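Long-range contact in N-terminal domain of PorA (28-171) (Porphyromonas gingivalis ATCC 33277, PDB 6KJK), which is a type IX secretion cargo protein that affects PorXY-SigP signalling, the chain here being its all-beta N-terminal domain: residues T19-A24 and N128-Y133. Residues are numbered along the deposited sequence; the frame is centred on the assembly and turned at random.
Sequences TVDITA and NINFKY
Asn128 pairs with Thr19: its carbonyl O accepts the N-H of Val20 at 2.8 Å, nearly in line with the C=O bond, and also receives a CA-H...O contact from Thr19 CA. Its side chain is engaged elsewhere, OD1 bonding to Thr110 OG1 of strand 105-115, while CB lies beside Thr19 OG1. Ile129 and Val20 turn to the other face, toward Phe36 of strand 31-42. Asn130 uses both backbone polar groups: its N donates to Val20 O (2.9 Å) and its O accepts from Ile22 N (2.8 Å). Its CG stands anti to the carbonyl carbon, beside the backbone N (chi1 -68°). The Asn130 and Asp21 side chains lie side by side, pointing the same way, and ND2 makes a weak bond to OD1 (3.3 Å), the amide and carboxylate planes 41° apart; ND2 also touches Thr19 CG2. Phe131, on the Val20 face, brings CD1 to 3.7 Å from Ile22 CB, the approach oblique to the ring, while Ile129 CG2 lies over one ring face, offset toward the rim. Lys132 N then donates to Ile22 O. Its chain, extended beyond CG, crosses to Asp21 with CE and NZ, closing a salt bridge of 2.7 Å from NZ to OD2 in which the nitrogen sits above the carboxylate plane, 48° out of it. Past the last bridge, a water donates to both Thr23 O and Lys132 O, linking the two backbones just beyond strand 18-22. Four backbone bonds between the segments, with a further one between Asn128 and Ala18, thus add 18-22 as the outermost strand of a mixed sheet. On the polar face, opposite the apolar one, the short Lys132 salt bridge probably does most to balance the Asp21 charge, the weak Asn130 bond contributing less.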
ATOM      1  N   THR A  19      -8.140  -4.108   7.019  1.00 15.84           N
ATOM      2  CA  THR A  19      -8.367  -2.771   6.493  1.00 16.65           C
ATOM      3  C   THR A  19      -7.737  -1.748   7.429  1.00 17.89           C
ATOM      4  O   THR A  19      -7.927  -1.812   8.652  1.00 19.79           O
ATOM      5  CB  THR A  19      -9.858  -2.479   6.288  1.00 19.17           C
ATOM      6  OG1 THR A  19     -10.372  -3.411   5.331  1.00 20.78           O
ATOM      7  CG2 THR A  19     -10.054  -1.062   5.775  1.00 21.55           C
ATOM      8  N   VAL A  20      -6.944  -0.852   6.863  1.00 14.08           N
ATOM      9  CA  VAL A  20      -6.205   0.178   7.574  1.00 16.36           C
ATOM     10  C   VAL A  20      -6.708   1.521   7.087  1.00 14.91           C
ATOM     11  O   VAL A  20      -6.658   1.808   5.874  1.00 15.46           O
ATOM     12  CB  VAL A  20      -4.691   0.066   7.317  1.00 16.05           C
ATOM     13  CG1 VAL A  20      -3.964   1.275   7.928  1.00 17.97           C
ATOM     14  CG2 VAL A  20      -4.144  -1.219   7.921  1.00 14.64           C
ATOM     15  N   ASP A  21      -7.173   2.351   8.015  1.00 14.07           N
ATOM     16  CA  ASP A  21      -7.656   3.689   7.693  1.00 15.67           C
ATOM     17  C   ASP A  21      -6.568   4.709   7.997  1.00 16.95           C
ATOM     18  O   ASP A  21      -6.008   4.722   9.104  1.00 21.30           O
ATOM     19  CB  ASP A  21      -8.898   4.060   8.520  1.00 18.44           C
ATOM     20  CG  ASP A  21     -10.163   3.339   8.085  1.00 24.02           C
ATOM     21  OD1 ASP A  21     -10.199   2.632   7.061  1.00 22.01           O
ATOM     22  OD2 ASP A  21     -11.176   3.488   8.813  1.00 29.26           O
ATOM     23  N   ILE A  22      -6.239   5.526   7.023  1.00 15.03           N
ATOM     24  CA  ILE A  22      -5.291   6.615   7.156  1.00 13.32           C
ATOM     25  C   ILE A  22      -6.114   7.896   7.087  1.00 16.53           C
ATOM     26  O   ILE A  22      -6.941   8.049   6.181  1.00 14.76           O
ATOM     27  CB  ILE A  22      -4.278   6.574   5.996  1.00 15.17           C
ATOM     28  CG1 ILE A  22      -3.469   5.256   5.969  1.00 16.81           C
ATOM     29  CG2 ILE A  22      -3.364   7.790   6.029  1.00 16.72           C
ATOM     30  CD1 ILE A  22      -2.536   5.071   7.112  1.00 15.88           C
ATOM     31  N   THR A  23      -5.924   8.793   8.052  1.00 16.52           N
ATOM     32  CA  THR A  23      -6.635  10.062   8.084  1.00 15.81           C
ATOM     33  C   THR A  23      -5.710  11.260   8.037  1.00 15.94           C
ATOM     34  O   THR A  23      -6.163  12.355   7.722  1.00 17.47           O
ATOM     35  CB  THR A  23      -7.474  10.161   9.367  1.00 18.32           C
ATOM     36  OG1 THR A  23      -6.591   9.990  10.490  1.00 18.23           O
ATOM     37  CG2 THR A  23      -8.547   9.100   9.410  1.00 20.48           C
ATOM     38  N   ALA A  24      -4.431  11.098   8.354  1.00 16.04           N
ATOM     39  CA  ALA A  24      -3.555  12.253   8.366  1.00 17.32           C
ATOM     40  C   ALA A  24      -3.223  12.680   6.941  1.00 17.01           C
ATOM     41  O   ALA A  24      -3.028  11.836   6.061  1.00 15.99           O
ATOM     42  CB  ALA A  24      -2.267  11.934   9.127  1.00 18.37           C
ATOM     43  N   ASN A 128      -6.033  -3.843   2.740  1.00 10.82           N
ATOM     44  CA  ASN A 128      -6.897  -2.831   2.150  1.00 11.92           C
ATOM     45  C   ASN A 128      -6.641  -1.520   2.871  1.00 11.39           C
ATOM     46  O   ASN A 128      -6.625  -1.483   4.106  1.00 14.19           O
ATOM     47  CB  ASN A 128      -8.374  -3.227   2.281  1.00 12.46           C
ATOM     48  CG  ASN A 128      -8.637  -4.547   1.693  1.00 14.84           C
ATOM     49  OD1 ASN A 128      -8.614  -4.707   0.461  1.00 15.37           O
ATOM     50  ND2 ASN A 128      -8.817  -5.549   2.545  1.00 15.91           N
ATOM     51  N   ILE A 129      -6.410  -0.454   2.119  1.00 11.21           N
ATOM     52  CA  ILE A 129      -5.996   0.827   2.659  1.00 10.94           C
ATOM     53  C   ILE A 129      -7.058   1.845   2.268  1.00 11.57           C
ATOM     54  O   ILE A 129      -7.338   2.029   1.069  1.00 13.03           O
ATOM     55  CB  ILE A 129      -4.637   1.234   2.082  1.00 11.85           C
ATOM     56  CG1 ILE A 129      -3.607   0.180   2.433  1.00 11.73           C
ATOM     57  CG2 ILE A 129      -4.208   2.617   2.588  1.00 15.65           C
ATOM     58  CD1 ILE A 129      -2.389   0.273   1.610  1.00 14.78           C
ATOM     59  N   ASN A 130      -7.637   2.524   3.252  1.00 12.81           N
ATOM     60  CA  ASN A 130      -8.597   3.597   2.999  1.00 13.01           C
ATOM     61  C   ASN A 130      -7.996   4.910   3.456  1.00 13.03           C
ATOM     62  O   ASN A 130      -7.624   5.050   4.632  1.00 15.27           O
ATOM     63  CB  ASN A 130      -9.902   3.372   3.763  1.00 15.88           C
ATOM     64  CG  ASN A 130     -10.678   2.187   3.263  1.00 20.27           C
ATOM     65  OD1 ASN A 130     -10.689   1.890   2.063  1.00 20.70           O
ATOM     66  ND2 ASN A 130     -11.337   1.489   4.182  1.00 24.41           N
ATOM     67  N   PHE A 131      -7.843   5.842   2.547  1.00 12.77           N
ATOM     68  CA  PHE A 131      -7.412   7.190   2.866  1.00 12.07           C
ATOM     69  C   PHE A 131      -8.672   8.015   3.052  1.00 12.72           C
ATOM     70  O   PHE A 131      -9.314   8.406   2.077  1.00 13.23           O
ATOM     71  CB  PHE A 131      -6.584   7.745   1.714  1.00 11.75           C
ATOM     72  CG  PHE A 131      -5.255   7.027   1.513  1.00 11.22           C
ATOM     73  CD1 PHE A 131      -4.182   7.294   2.363  1.00 13.21           C
ATOM     74  CD2 PHE A 131      -5.064   6.090   0.513  1.00 12.53           C
ATOM     75  CE1 PHE A 131      -2.948   6.666   2.200  1.00 14.23           C
ATOM     76  CE2 PHE A 131      -3.829   5.477   0.344  1.00 12.07           C
ATOM     77  CZ  PHE A 131      -2.768   5.766   1.185  1.00 11.28           C
ATOM     78  N   LYS A 132      -9.040   8.263   4.299  1.00 12.48           N
ATOM     79  CA  LYS A 132     -10.258   9.009   4.630  1.00 14.43           C
ATOM     80  C   LYS A 132      -9.867  10.465   4.850  1.00 16.65           C
ATOM     81  O   LYS A 132      -9.424  10.854   5.941  1.00 18.07           O
ATOM     82  CB  LYS A 132     -10.952   8.401   5.839  1.00 16.27           C
ATOM     83  CG  LYS A 132     -11.466   7.013   5.578  1.00 18.97           C
ATOM     84  CD  LYS A 132     -12.260   6.483   6.748  1.00 28.07           C
ATOM     85  CE  LYS A 132     -12.782   5.097   6.455  1.00 26.52           C
ATOM     86  NZ  LYS A 132     -13.446   4.501   7.647  1.00 36.09           N
ATOM     87  N   TYR A 133     -10.016  11.265   3.802  1.00 15.76           N
ATOM     88  CA  TYR A 133      -9.664  12.677   3.816  1.00 16.07           C
ATOM     89  C   TYR A 133     -10.837  13.495   4.353  1.00 18.74           C
ATOM     90  O   TYR A 133     -11.953  13.413   3.824  1.00 19.08           O
ATOM     91  CB  TYR A 133      -9.369  13.120   2.392  1.00 17.79           C
ATOM     92  CG  TYR A 133      -9.090  14.582   2.187  1.00 17.17           C
ATOM     93  CD1 TYR A 133      -7.940  15.170   2.695  1.00 19.03           C
ATOM     94  CD2 TYR A 133      -9.977  15.380   1.444  1.00 19.16           C
ATOM     95  CE1 TYR A 133      -7.660  16.510   2.469  1.00 20.73           C
ATOM     96  CE2 TYR A 133      -9.712  16.714   1.216  1.00 19.74           C
ATOM     97  CZ  TYR A 133      -8.566  17.280   1.726  1.00 22.08           C
ATOM     98  OH  TYR A 133      -8.324  18.609   1.472  1.00 23.12           O
TER
HETATM   99  O   HOH W   1      -8.500  13.566   7.169  1.00 24.01           O